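Local coordinates for protein Niban 2 (PDB 7CTP), which may suppress apoptosis and promote melanoma cell invasion, and is a cytoplasmic and membrane-associated member of the Niban family containing a PH domain, at residues A[153-159]-A[171-176]; A[318-323]-A[535-539]; A[446-450]-A[472-478]. All blocks are in the same frame, centred on the assembly; numbering follows the deposited sequence.

Interaction 1: A[153-159]-A[171-176]; sequences CPTQFPL and FCMMTE
The ring of Phe-157 lies against the backbone that leads from Met-174 into Glu-176: Glu-176 N sits 3.5 Å above the ring plane of Phe-157, over its centre, with Thr-175 C on the same face nearer the rim. Gln-156 CB takes the opposite face, and Met-173 O lies at the edge, in plane. The ring of Phe-171 has a carbonyl at its own edge, Leu-159 O. These rings belong to the hairpin of strands 157-162 and 169-173 in the PH domain, where the last strand runs into the C-terminal helix, 176-194. Phe-157 therefore packs on the strand-to-helix junction, where Thr-175 is the N-cap and its OG1 accepts from Glu-178 N. Replacing this ring by the methyl of an alanine is likely to uncover the Thr-175 to Glu-176 peptide and open a gap at the junction.

The antiparallel pairing is clearest at Leu-159 and Phe-171, a hydrogen-bonded pair: Leu-159 N reaches Phe-171 O at 2.9 Å, and Phe-171 N returns to Leu-159 O. Next along, Pro-158 and Cys-172 form a non-hydrogen-bonded pair with CA atoms 3.9 Å apart. Leu-159 CD2 meets Met-173 CE at 3.6 Å, beside Trp-182 of the helix, while Cys-172 SG presses on Pro-154 CD at 3.5 Å.

A water bridges Gln-156 OE1 and Met-174 O, donating to both. Thr-155 OG1 donates to Met-173 O, though the modelled 2.5 Å is doubtful as an exact length. Lying between its backbone N and carbonyl carbon (chi1 82°), the same Thr-155 OG1 accepts from Phe-157 N at 3.2 Å, an ST turn.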
ATOM      1  N   CYS A 153      16.123  24.796  12.528  1.00 59.79           N
ATOM      2  CA  CYS A 153      17.130  23.793  12.160  1.00 53.35           C
ATOM      3  C   CYS A 153      18.518  24.416  12.002  1.00 46.87           C
ATOM      4  O   CYS A 153      18.639  25.551  11.531  1.00 64.16           O
ATOM      5  CB  CYS A 153      16.748  23.101  10.856  1.00 46.98           C
ATOM      6  SG  CYS A 153      15.093  22.403  10.842  1.00 56.45           S
ATOM      7  N   PRO A 154      19.568  23.669  12.362  1.00 46.43           N
ATOM      8  CA  PRO A 154      20.938  24.194  12.222  1.00 47.97           C
ATOM      9  C   PRO A 154      21.424  24.326  10.784  1.00 63.08           C
ATOM     10  O   PRO A 154      22.473  24.945  10.563  1.00 56.61           O
ATOM     11  CB  PRO A 154      21.793  23.168  12.983  1.00 56.10           C
ATOM     12  CG  PRO A 154      20.828  22.295  13.737  1.00 59.32           C
ATOM     13  CD  PRO A 154      19.539  22.341  12.994  1.00 47.16           C
ATOM     14  N   THR A 155      20.736  23.734   9.811  1.00 49.24           N
ATOM     15  CA  THR A 155      21.093  23.868   8.406  1.00 38.82           C
ATOM     16  C   THR A 155      19.872  24.312   7.615  1.00 36.93           C
ATOM     17  O   THR A 155      18.748  24.357   8.129  1.00 43.79           O
ATOM     18  CB  THR A 155      21.637  22.561   7.814  1.00 49.04           C
ATOM     19  OG1 THR A 155      20.538  21.714   7.437  1.00 38.91           O
ATOM     20  CG2 THR A 155      22.536  21.833   8.806  1.00 42.62           C
ATOM     21  N   GLN A 156      20.106  24.631   6.345  1.00 35.73           N
ATOM     22  CA  GLN A 156      19.054  25.070   5.439  1.00 37.32           C
ATOM     23  C   GLN A 156      18.377  23.922   4.700  1.00 33.25           C
ATOM     24  O   GLN A 156      17.598  24.174   3.773  1.00 33.59           O
ATOM     25  CB  GLN A 156      19.623  26.059   4.416  1.00 46.01           C
ATOM     26  CG  GLN A 156      20.513  27.135   5.006  1.00 51.88           C
ATOM     27  CD  GLN A 156      21.988  26.862   4.757  1.00 69.83           C
ATOM     28  OE1 GLN A 156      22.562  25.922   5.319  1.00 55.33           O
ATOM     29  NE2 GLN A 156      22.610  27.683   3.913  1.00 56.57           N
ATOM     30  N   PHE A 157      18.651  22.676   5.070  1.00 35.53           N
ATOM     31  CA  PHE A 157      18.176  21.518   4.314  1.00 30.52           C
ATOM     32  C   PHE A 157      17.517  20.526   5.257  1.00 27.61           C
ATOM     33  O   PHE A 157      18.096  19.491   5.605  1.00 27.34           O
ATOM     34  CB  PHE A 157      19.324  20.880   3.537  1.00 32.60           C
ATOM     35  CG  PHE A 157      20.090  21.871   2.713  1.00 33.89           C
ATOM     36  CD1 PHE A 157      19.530  22.409   1.564  1.00 39.95           C
ATOM     37  CD2 PHE A 157      21.343  22.304   3.113  1.00 47.11           C
ATOM     38  CE1 PHE A 157      20.223  23.343   0.813  1.00 40.13           C
ATOM     39  CE2 PHE A 157      22.038  23.235   2.367  1.00 40.67           C
ATOM     40  CZ  PHE A 157      21.478  23.752   1.217  1.00 37.79           C
ATOM     41  N   PRO A 158      16.296  20.811   5.688  1.00 31.60           N
ATOM     42  CA  PRO A 158      15.600  19.898   6.595  1.00 24.98           C
ATOM     43  C   PRO A 158      14.891  18.790   5.832  1.00 21.42           C
ATOM     44  O   PRO A 158      14.630  18.887   4.631  1.00 23.41           O
ATOM     45  CB  PRO A 158      14.597  20.817   7.297  1.00 29.23           C
ATOM     46  CG  PRO A 158      14.244  21.818   6.225  1.00 30.22           C
ATOM     47  CD  PRO A 158      15.478  21.997   5.366  1.00 31.48           C
ATOM     48  N   LEU A 159      14.603  17.711   6.562  1.00 24.44           N
ATOM     49  CA  LEU A 159      13.741  16.622   6.114  1.00 22.40           C
ATOM     50  C   LEU A 159      12.905  16.212   7.315  1.00 22.47           C
ATOM     51  O   LEU A 159      13.460  15.792   8.334  1.00 26.87           O
ATOM     52  CB  LEU A 159      14.551  15.423   5.599  1.00 22.55           C
ATOM     53  CG  LEU A 159      14.212  14.783   4.252  1.00 43.42           C
ATOM     54  CD1 LEU A 159      14.067  15.844   3.193  1.00 44.64           C
ATOM     55  CD2 LEU A 159      15.300  13.805   3.855  1.00 33.18           C
ATOM     56  N   PHE A 171      14.785  15.989  10.919  1.00 24.84           N
ATOM     57  CA  PHE A 171      16.173  15.822  10.514  1.00 20.61           C
ATOM     58  C   PHE A 171      16.627  17.054   9.744  1.00 23.65           C
ATOM     59  O   PHE A 171      15.813  17.799   9.198  1.00 25.11           O
ATOM     60  CB  PHE A 171      16.357  14.595   9.615  1.00 22.88           C
ATOM     61  CG  PHE A 171      15.840  13.312  10.204  1.00 22.92           C
ATOM     62  CD1 PHE A 171      16.512  12.696  11.243  1.00 29.66           C
ATOM     63  CD2 PHE A 171      14.698  12.714   9.698  1.00 22.77           C
ATOM     64  CE1 PHE A 171      16.041  11.498  11.778  1.00 32.10           C
ATOM     65  CE2 PHE A 171      14.223  11.531  10.226  1.00 30.22           C
ATOM     66  CZ  PHE A 171      14.895  10.920  11.267  1.00 28.79           C
ATOM     67  N   CYS A 172      17.938  17.266   9.679  1.00 28.12           N
ATOM     68  CA  CYS A 172      18.447  18.167   8.653  1.00 25.28           C
ATOM     69  C   CYS A 172      19.806  17.659   8.183  1.00 29.29           C
ATOM     70  O   CYS A 172      20.467  16.850   8.846  1.00 26.95           O
ATOM     71  CB  CYS A 172      18.486  19.641   9.123  1.00 32.53           C
ATOM     72  SG  CYS A 172      19.633  20.040  10.399  1.00 34.64           S
ATOM     73  N   MET A 173      20.169  18.097   6.986  1.00 27.50           N
ATOM     74  CA  MET A 173      21.395  17.696   6.319  1.00 33.09           C
ATOM     75  C   MET A 173      22.224  18.932   6.004  1.00 33.11           C
ATOM     76  O   MET A 173      21.729  20.063   5.993  1.00 33.13           O
ATOM     77  CB  MET A 173      21.109  16.924   5.025  1.00 28.56           C
ATOM     78  CG  MET A 173      20.427  15.583   5.234  1.00 35.67           C
ATOM     79  SD  MET A 173      18.644  15.795   5.445  1.00 36.61           S
ATOM     80  CE  MET A 173      18.168  14.180   6.033  1.00 41.79           C
ATOM     81  N   MET A 174      23.497  18.688   5.722  1.00 41.16           N
ATOM     82  CA  MET A 174      24.433  19.784   5.547  1.00 47.96           C
ATOM     83  C   MET A 174      24.364  20.381   4.147  1.00 39.05           C
ATOM     84  O   MET A 174      24.629  21.576   3.970  1.00 42.08           O
ATOM     85  CB  MET A 174      25.840  19.285   5.847  1.00 50.90           C
ATOM     86  CG  MET A 174      26.802  20.373   6.092  1.00 53.38           C
ATOM     87  SD  MET A 174      27.938  19.928   7.398  1.00 51.47           S
ATOM     88  CE  MET A 174      28.075  18.182   7.225  1.00 58.32           C
ATOM     89  N   THR A 175      24.007  19.573   3.153  1.00 36.20           N
ATOM     90  CA  THR A 175      24.021  19.983   1.758  1.00 41.01           C
ATOM     91  C   THR A 175      22.713  19.592   1.091  1.00 42.19           C
ATOM     92  O   THR A 175      22.066  18.615   1.489  1.00 41.50           O
ATOM     93  CB  THR A 175      25.181  19.333   0.996  1.00 42.72           C
ATOM     94  OG1 THR A 175      24.977  17.917   0.938  1.00 37.39           O
ATOM     95  CG2 THR A 175      26.502  19.615   1.683  1.00 47.57           C
ATOM     96  N   GLU A 176      22.339  20.358   0.060  1.00 33.97           N
ATOM     97  CA  GLU A 176      21.191  19.981  -0.760  1.00 45.47           C
ATOM     98  C   GLU A 176      21.374  18.595  -1.360  1.00 42.57           C
ATOM     99  O   GLU A 176      20.391  17.869  -1.555  1.00 37.91           O
ATOM    100  CB  GLU A 176      20.962  21.018  -1.863  1.00 45.67           C
ATOM    101  CG  GLU A 176      19.711  20.776  -2.715  1.00 44.19           C
ATOM    102  CD  GLU A 176      19.560  21.781  -3.843  1.00 65.24           C
ATOM    103  OE1 GLU A 176      18.416  22.214  -4.104  1.00 67.28           O
ATOM    104  OE2 GLU A 176      20.580  22.132  -4.475  1.00 66.23           O
TER
HETATM  105  O   HOH W   1      24.202  23.832   5.837  1.00 36.33           O

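Interaction 2: A[318-323]-A[535-539]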
ATOM      1  N   LEU A 318     -29.295 -16.281  -4.765  1.00 31.45           N
ATOM      2  CA  LEU A 318     -29.324 -15.027  -4.016  1.00 27.58           C
ATOM      3  C   LEU A 318     -29.094 -13.838  -4.939  1.00 27.85           C
ATOM      4  O   LEU A 318     -29.811 -12.831  -4.867  1.00 30.89           O
ATOM      5  CB  LEU A 318     -28.271 -15.062  -2.910  1.00 33.07           C
ATOM      6  CG  LEU A 318     -28.013 -13.797  -2.091  1.00 26.60           C
ATOM      7  CD1 LEU A 318     -29.247 -13.398  -1.288  1.00 30.93           C
ATOM      8  CD2 LEU A 318     -26.806 -14.032  -1.180  1.00 30.01           C
ATOM      9  N   ALA A 319     -28.094 -13.939  -5.813  1.00 27.46           N
ATOM     10  CA  ALA A 319     -27.787 -12.832  -6.714  1.00 34.63           C
ATOM     11  C   ALA A 319     -28.982 -12.496  -7.592  1.00 37.10           C
ATOM     12  O   ALA A 319     -29.259 -11.320  -7.855  1.00 30.14           O
ATOM     13  CB  ALA A 319     -26.566 -13.167  -7.570  1.00 30.03           C
ATOM     14  N   SER A 320     -29.712 -13.520  -8.044  1.00 35.50           N
ATOM     15  CA  SER A 320     -30.850 -13.285  -8.926  1.00 30.92           C
ATOM     16  C   SER A 320     -31.925 -12.470  -8.227  1.00 33.70           C
ATOM     17  O   SER A 320     -32.547 -11.596  -8.840  1.00 34.08           O
ATOM     18  CB  SER A 320     -31.425 -14.613  -9.416  1.00 30.85           C
ATOM     19  OG  SER A 320     -32.124 -15.261  -8.360  1.00 38.16           O
ATOM     20  N   LYS A 321     -32.146 -12.730  -6.933  1.00 25.59           N
ATOM     21  CA  LYS A 321     -33.150 -11.990  -6.178  1.00 26.51           C
ATOM     22  C   LYS A 321     -32.687 -10.566  -5.896  1.00 33.84           C
ATOM     23  O   LYS A 321     -33.496  -9.630  -5.878  1.00 32.37           O
ATOM     24  CB  LYS A 321     -33.454 -12.711  -4.870  1.00 29.23           C
ATOM     25  CG  LYS A 321     -33.998 -14.112  -5.049  1.00 31.92           C
ATOM     26  CD  LYS A 321     -35.361 -14.106  -5.726  1.00 38.09           C
ATOM     27  CE  LYS A 321     -35.977 -15.505  -5.690  1.00 50.23           C
ATOM     28  NZ  LYS A 321     -36.587 -15.879  -6.997  1.00 52.40           N
ATOM     29  N   ILE A 322     -31.391 -10.388  -5.648  1.00 27.88           N
ATOM     30  CA  ILE A 322     -30.852  -9.046  -5.443  1.00 25.56           C
ATOM     31  C   ILE A 322     -30.912  -8.241  -6.741  1.00 33.25           C
ATOM     32  O   ILE A 322     -31.293  -7.062  -6.741  1.00 30.09           O
ATOM     33  CB  ILE A 322     -29.421  -9.139  -4.889  1.00 26.43           C
ATOM     34  CG1 ILE A 322     -29.440  -9.752  -3.484  1.00 26.52           C
ATOM     35  CG2 ILE A 322     -28.745  -7.770  -4.895  1.00 27.93           C
ATOM     36  CD1 ILE A 322     -28.042 -10.069  -2.952  1.00 28.84           C
ATOM     37  N   ARG A 323     -30.532  -8.870  -7.859  1.00 27.74           N
ATOM     38  CA  ARG A 323     -30.613  -8.234  -9.175  1.00 33.33           C
ATOM     39  C   ARG A 323     -32.017  -7.715  -9.450  1.00 39.07           C
ATOM     40  O   ARG A 323     -32.205  -6.550  -9.826  1.00 36.02           O
ATOM     41  CB  ARG A 323     -30.202  -9.225 -10.262  1.00 34.20           C
ATOM     42  CG  ARG A 323     -28.741  -9.250 -10.596  1.00 41.88           C
ATOM     43  CD  ARG A 323     -28.480 -10.125 -11.811  1.00 48.88           C
ATOM     44  NE  ARG A 323     -27.372 -11.051 -11.583  1.00 56.79           N
ATOM     45  CZ  ARG A 323     -27.511 -12.359 -11.386  1.00 41.28           C
ATOM     46  NH1 ARG A 323     -28.715 -12.916 -11.400  1.00 48.90           N
ATOM     47  NH2 ARG A 323     -26.440 -13.115 -11.186  1.00 57.60           N
ATOM     48  N   THR A 535     -22.508 -10.484  -1.965  1.00 26.03           N
ATOM     49  CA  THR A 535     -23.237 -10.842  -3.175  1.00 25.68           C
ATOM     50  C   THR A 535     -23.845  -9.602  -3.819  1.00 24.81           C
ATOM     51  O   THR A 535     -23.739  -9.396  -5.037  1.00 28.58           O
ATOM     52  CB  THR A 535     -24.310 -11.873  -2.842  1.00 34.57           C
ATOM     53  OG1 THR A 535     -23.691 -13.022  -2.236  1.00 29.22           O
ATOM     54  CG2 THR A 535     -25.043 -12.309  -4.108  1.00 29.67           C
ATOM     55  N   TYR A 536     -24.457  -8.747  -3.000  1.00 25.47           N
ATOM     56  CA  TYR A 536     -24.975  -7.468  -3.480  1.00 27.82           C
ATOM     57  C   TYR A 536     -23.878  -6.632  -4.135  1.00 28.25           C
ATOM     58  O   TYR A 536     -24.067  -6.076  -5.224  1.00 27.03           O
ATOM     59  CB  TYR A 536     -25.616  -6.721  -2.313  1.00 24.33           C
ATOM     60  CG  TYR A 536     -25.809  -5.229  -2.534  1.00 23.01           C
ATOM     61  CD1 TYR A 536     -26.725  -4.758  -3.468  1.00 28.93           C
ATOM     62  CD2 TYR A 536     -25.103  -4.299  -1.781  1.00 25.44           C
ATOM     63  CE1 TYR A 536     -26.919  -3.398  -3.659  1.00 31.95           C
ATOM     64  CE2 TYR A 536     -25.291  -2.934  -1.961  1.00 26.85           C
ATOM     65  CZ  TYR A 536     -26.200  -2.492  -2.902  1.00 28.40           C
ATOM     66  OH  TYR A 536     -26.386  -1.135  -3.079  1.00 32.39           O
ATOM     67  N   GLU A 537     -22.711  -6.541  -3.492  1.00 26.02           N
ATOM     68  CA  GLU A 537     -21.630  -5.749  -4.070  1.00 25.65           C
ATOM     69  C   GLU A 537     -21.139  -6.348  -5.383  1.00 29.58           C
ATOM     70  O   GLU A 537     -20.737  -5.612  -6.292  1.00 26.49           O
ATOM     71  CB  GLU A 537     -20.485  -5.602  -3.068  1.00 29.14           C
ATOM     72  CG  GLU A 537     -20.875  -4.773  -1.853  1.00 28.67           C
ATOM     73  CD  GLU A 537     -19.702  -4.415  -0.967  1.00 32.25           C
ATOM     74  OE1 GLU A 537     -18.547  -4.739  -1.328  1.00 38.65           O
ATOM     75  OE2 GLU A 537     -19.947  -3.791   0.092  1.00 35.01           O
ATOM     76  N   GLU A 538     -21.170  -7.681  -5.511  1.00 28.94           N
ATOM     77  CA  GLU A 538     -20.816  -8.305  -6.785  1.00 26.49           C
ATOM     78  C   GLU A 538     -21.847  -7.977  -7.861  1.00 24.16           C
ATOM     79  O   GLU A 538     -21.492  -7.802  -9.034  1.00 30.38           O
ATOM     80  CB  GLU A 538     -20.686  -9.826  -6.627  1.00 29.00           C
ATOM     81  CG  GLU A 538     -19.478 -10.278  -5.811  1.00 39.45           C
ATOM     82  CD  GLU A 538     -19.401 -11.795  -5.659  1.00 63.87           C
ATOM     83  OE1 GLU A 538     -18.876 -12.275  -4.627  1.00 49.80           O
ATOM     84  OE2 GLU A 538     -19.872 -12.504  -6.572  1.00 46.78           O
ATOM     85  N   VAL A 539     -23.127  -7.903  -7.487  1.00 27.77           N
ATOM     86  CA  VAL A 539     -24.163  -7.501  -8.441  1.00 27.94           C
ATOM     87  C   VAL A 539     -23.895  -6.085  -8.942  1.00 29.39           C
ATOM     88  O   VAL A 539     -23.955  -5.804 -10.146  1.00 31.27           O
ATOM     89  CB  VAL A 539     -25.559  -7.622  -7.808  1.00 29.01           C
ATOM     90  CG1 VAL A 539     -26.603  -6.858  -8.643  1.00 31.39           C
ATOM     91  CG2 VAL A 539     -25.955  -9.092  -7.686  1.00 29.35           C
TER
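Ile-322 overlaps the start of segment 535-539 with two branches: CD1 lies 3.8 Å from Tyr-536 N and also touches Thr-535 CG2, while CG2 comes in the ring plane to the edge of Tyr-536, 3.9 Å from its CD1. The Ile-322 and Tyr-536 side chains meet nearly perpendicular. Because chi1 of Ile-322 is -66°, CG1 lies beside the backbone N and CG2 beside the carbonyl carbon, which spreads the branches over neighbouring residues.

The contact joins helix 260-337 to helix 532-555. Thr-535 presents its methyl to the backbone of the former, CG2 resting 3.8 Å from Ala-319 CA. The hydroxyl side meets Leu-318 CD2, while its hydrogen bond goes to Leu-531 O, four residues earlier. Beyond, the aliphatic CG of Arg-323 lies 3.8 Å from Val-539 CG1, and Val-539 CG2 faces Ala-319 CB.

The axes of segments 318-323 and 535-539 cross at -60° and approach to 9.4 Å, with the small Ala-319 opposite Thr-535. Tyr-536 also touches Leu-504 and Leu-507 of helix 464-511, so three helices share this packing.

No hydrogen bond spans the segments; Arg-323 pairs instead with Glu-316. The crossing thus rests on fit between apolar surfaces.

Interaction 3: A[446-450]-A[472-478]; sequences TFETL and LERVLKK
Helices 446-450 and 472-478 run roughly antiparallel, their directions 139° apart and their axes 9.7 Å apart at closest approach, with the Phe-447 and Val-475 CA atoms nearest. Val-475 CG2 enters at this point, 3.9 Å from Phe-447 CA and 4.0 Å from Thr-446 CG2; the Thr-446 and Val-475 side chains lie alongside each other, pointing opposite ways. Phe-447 has CG anti to the backbone N (chi1 -176°), which brings the ring edge to the start of segment 472-478: CE1 lies 3.7 Å from Leu-472 N, which is in the ring plane, and 4.0 Å from Leu-472 CB.

The two segments belong to helices 422-455 and 464-511, consecutive in the chain and packed as an antiparallel helical hairpin. On one flank Phe-447 and Leu-472 both touch Val-368 of helix 342-378, adding a third helix to the packing.

On the other flank Leu-450 CD1 lies over one face of the Arg-474 guanidinium, 3.6 Å above its plane and displaced from its centre, a contact with the flat side of the group that uses none of its N-H donors. The same methyl meets Lys-478 CE at 4.0 Å, within the aliphatic part of the lysine. Thr-446 OG1 turns to partners elsewhere, bonding to Asn-442 O and Leu-58 N.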
ATOM      1  N   THR A 446      14.846 -12.509 -14.485  1.00 31.73           N
ATOM      2  CA  THR A 446      14.725 -13.272 -15.722  1.00 32.02           C
ATOM      3  C   THR A 446      16.000 -13.175 -16.551  1.00 40.26           C
ATOM      4  O   THR A 446      16.499 -14.186 -17.066  1.00 32.26           O
ATOM      5  CB  THR A 446      13.528 -12.774 -16.528  1.00 31.15           C
ATOM      6  OG1 THR A 446      12.333 -12.910 -15.747  1.00 27.79           O
ATOM      7  CG2 THR A 446      13.385 -13.581 -17.810  1.00 32.31           C
ATOM      8  N   PHE A 447      16.544 -11.962 -16.688  1.00 30.36           N
ATOM      9  CA  PHE A 447      17.772 -11.783 -17.459  1.00 34.37           C
ATOM     10  C   PHE A 447      18.903 -12.629 -16.893  1.00 34.89           C
ATOM     11  O   PHE A 447      19.619 -13.304 -17.640  1.00 34.49           O
ATOM     12  CB  PHE A 447      18.194 -10.312 -17.495  1.00 29.33           C
ATOM     13  CG  PHE A 447      19.409 -10.063 -18.355  1.00 27.04           C
ATOM     14  CD1 PHE A 447      19.295 -10.027 -19.738  1.00 31.56           C
ATOM     15  CD2 PHE A 447      20.666  -9.902 -17.782  1.00 33.81           C
ATOM     16  CE1 PHE A 447      20.413  -9.820 -20.538  1.00 32.90           C
ATOM     17  CE2 PHE A 447      21.784  -9.691 -18.573  1.00 34.06           C
ATOM     18  CZ  PHE A 447      21.658  -9.647 -19.949  1.00 29.16           C
ATOM     19  N   GLU A 448      19.076 -12.602 -15.569  1.00 30.04           N
ATOM     20  CA  GLU A 448      20.141 -13.380 -14.942  1.00 35.86           C
ATOM     21  C   GLU A 448      19.941 -14.869 -15.191  1.00 46.13           C
ATOM     22  O   GLU A 448      20.870 -15.577 -15.604  1.00 42.31           O
ATOM     23  CB  GLU A 448      20.200 -13.100 -13.440  1.00 42.17           C
ATOM     24  CG  GLU A 448      21.250 -13.952 -12.726  1.00 46.77           C
ATOM     25  CD  GLU A 448      21.446 -13.580 -11.271  1.00 53.94           C
ATOM     26  OE1 GLU A 448      20.574 -12.891 -10.699  1.00 48.54           O
ATOM     27  OE2 GLU A 448      22.478 -13.990 -10.697  1.00 53.20           O
ATOM     28  N   THR A 449      18.723 -15.357 -14.955  1.00 38.50           N
ATOM     29  CA  THR A 449      18.446 -16.782 -15.103  1.00 36.57           C
ATOM     30  C   THR A 449      18.651 -17.239 -16.542  1.00 47.85           C
ATOM     31  O   THR A 449      19.277 -18.277 -16.794  1.00 42.88           O
ATOM     32  CB  THR A 449      17.027 -17.088 -14.634  1.00 38.85           C
ATOM     33  OG1 THR A 449      16.839 -16.540 -13.324  1.00 36.80           O
ATOM     34  CG2 THR A 449      16.801 -18.592 -14.576  1.00 38.17           C
ATOM     35  N   LEU A 450      18.140 -16.467 -17.503  1.00 35.16           N
ATOM     36  CA  LEU A 450      18.245 -16.869 -18.902  1.00 38.23           C
ATOM     37  C   LEU A 450      19.674 -16.729 -19.417  1.00 43.09           C
ATOM     38  O   LEU A 450      20.120 -17.534 -20.241  1.00 42.58           O
ATOM     39  CB  LEU A 450      17.276 -16.051 -19.756  1.00 34.20           C
ATOM     40  CG  LEU A 450      15.793 -16.299 -19.509  1.00 38.10           C
ATOM     41  CD1 LEU A 450      14.968 -15.787 -20.674  1.00 36.20           C
ATOM     42  CD2 LEU A 450      15.525 -17.779 -19.253  1.00 48.38           C
ATOM     43  N   LEU A 472      18.830 -10.294 -23.875  1.00 31.78           N
ATOM     44  CA  LEU A 472      18.177  -9.023 -23.580  1.00 36.73           C
ATOM     45  C   LEU A 472      16.940  -8.834 -24.446  1.00 34.35           C
ATOM     46  O   LEU A 472      15.874  -8.452 -23.953  1.00 34.03           O
ATOM     47  CB  LEU A 472      19.168  -7.869 -23.771  1.00 32.44           C
ATOM     48  CG  LEU A 472      18.617  -6.443 -23.749  1.00 35.79           C
ATOM     49  CD1 LEU A 472      18.041  -6.107 -22.370  1.00 29.57           C
ATOM     50  CD2 LEU A 472      19.677  -5.431 -24.133  1.00 32.51           C
ATOM     51  N   GLU A 473      17.056  -9.127 -25.744  1.00 31.25           N
ATOM     52  CA  GLU A 473      15.910  -8.970 -26.633  1.00 32.44           C
ATOM     53  C   GLU A 473      14.775  -9.917 -26.246  1.00 34.16           C
ATOM     54  O   GLU A 473      13.596  -9.564 -26.368  1.00 38.35           O
ATOM     55  CB  GLU A 473      16.341  -9.187 -28.085  1.00 44.93           C
ATOM     56  CG  GLU A 473      15.491  -8.466 -29.126  1.00 50.65           C
ATOM     57  CD  GLU A 473      15.450  -6.952 -28.939  1.00 56.14           C
ATOM     58  OE1 GLU A 473      16.500  -6.343 -28.635  1.00 57.49           O
ATOM     59  OE2 GLU A 473      14.351  -6.372 -29.099  1.00 66.58           O
ATOM     60  N   ARG A 474      15.112 -11.119 -25.761  1.00 33.49           N
ATOM     61  CA  ARG A 474      14.083 -12.048 -25.298  1.00 31.47           C
ATOM     62  C   ARG A 474      13.391 -11.532 -24.043  1.00 32.08           C
ATOM     63  O   ARG A 474      12.171 -11.683 -23.893  1.00 33.29           O
ATOM     64  CB  ARG A 474      14.684 -13.423 -25.017  1.00 34.62           C
ATOM     65  CG  ARG A 474      14.822 -14.316 -26.229  1.00 46.09           C
ATOM     66  CD  ARG A 474      15.544 -15.606 -25.870  1.00 54.49           C
ATOM     67  NE  ARG A 474      14.739 -16.484 -25.023  1.00 47.78           N
ATOM     68  CZ  ARG A 474      15.249 -17.343 -24.145  1.00 46.08           C
ATOM     69  NH1 ARG A 474      16.565 -17.439 -23.995  1.00 46.68           N
ATOM     70  NH2 ARG A 474      14.446 -18.108 -23.413  1.00 43.30           N
ATOM     71  N   VAL A 475      14.160 -10.961 -23.116  1.00 33.67           N
ATOM     72  CA  VAL A 475      13.576 -10.465 -21.874  1.00 35.61           C
ATOM     73  C   VAL A 475      12.712  -9.240 -22.148  1.00 30.87           C
ATOM     74  O   VAL A 475      11.656  -9.054 -21.531  1.00 30.23           O
ATOM     75  CB  VAL A 475      14.688 -10.185 -20.843  1.00 30.76           C
ATOM     76  CG1 VAL A 475      14.118  -9.554 -19.569  1.00 28.15           C
ATOM     77  CG2 VAL A 475      15.416 -11.476 -20.511  1.00 33.87           C
ATOM     78  N   LEU A 476      13.130  -8.399 -23.095  1.00 27.36           N
ATOM     79  CA  LEU A 476      12.333  -7.230 -23.452  1.00 29.39           C
ATOM     80  C   LEU A 476      10.964  -7.624 -24.002  1.00 32.15           C
ATOM     81  O   LEU A 476       9.960  -6.954 -23.722  1.00 32.32           O
ATOM     82  CB  LEU A 476      13.092  -6.366 -24.460  1.00 32.03           C
ATOM     83  CG  LEU A 476      14.318  -5.607 -23.947  1.00 29.03           C
ATOM     84  CD1 LEU A 476      15.067  -4.964 -25.118  1.00 31.78           C
ATOM     85  CD2 LEU A 476      13.941  -4.555 -22.891  1.00 33.17           C
ATOM     86  N   LYS A 477      10.890  -8.700 -24.794  1.00 30.77           N
ATOM     87  CA  LYS A 477       9.581  -9.119 -25.301  1.00 31.65           C
ATOM     88  C   LYS A 477       8.710  -9.672 -24.179  1.00 26.72           C
ATOM     89  O   LYS A 477       7.505  -9.391 -24.128  1.00 29.85           O
ATOM     90  CB  LYS A 477       9.727 -10.140 -26.439  1.00 35.53           C
ATOM     91  CG  LYS A 477      10.540  -9.603 -27.610  1.00 49.65           C
ATOM     92  CD  LYS A 477      10.114 -10.098 -28.987  1.00 63.75           C
ATOM     93  CE  LYS A 477      11.021  -9.508 -30.079  1.00 64.35           C
ATOM     94  NZ  LYS A 477      12.398 -10.104 -30.111  1.00 54.39           N
ATOM     95  N   LYS A 478       9.303 -10.431 -23.251  1.00 27.59           N
ATOM     96  CA  LYS A 478       8.544 -10.866 -22.080  1.00 28.61           C
ATOM     97  C   LYS A 478       8.113  -9.667 -21.244  1.00 30.05           C
ATOM     98  O   LYS A 478       6.983  -9.626 -20.740  1.00 26.09           O
ATOM     99  CB  LYS A 478       9.366 -11.841 -21.234  1.00 28.14           C
ATOM    100  CG  LYS A 478       9.770 -13.131 -21.966  1.00 32.10           C
ATOM    101  CD  LYS A 478      10.725 -13.962 -21.119  1.00 35.24           C
ATOM    102  CE  LYS A 478      11.246 -15.178 -21.888  1.00 41.82           C
ATOM    103  NZ  LYS A 478      10.173 -16.175 -22.156  1.00 43.77           N
TER

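How the interactions relate
Interaction 1 lies in the PH domain and is only partly buried; interactions 2 and 3 are buried helix packings in the predominantly helical remainder. Chemistry follows place: backbone hydrogen bonds, a threonine hydroxyl and a water join the segments of interaction 1, whereas no hydrogen bond crosses either helix pair. Interaction 2 joins helices distant in sequence at a 60° angle; interaction 3 closes a local antiparallel pair. It lays Arg-474 and Lys-478 against Leu-450, as interaction 2 lays the aliphatic part of Arg-323 on Val-539. Helix 464-511 connects these two, supplying a segment of interaction 3 and touching Tyr-536, although their centres are about 45 Å apart. Interactions 1 and 2 lie on opposite sides of the chain's centre.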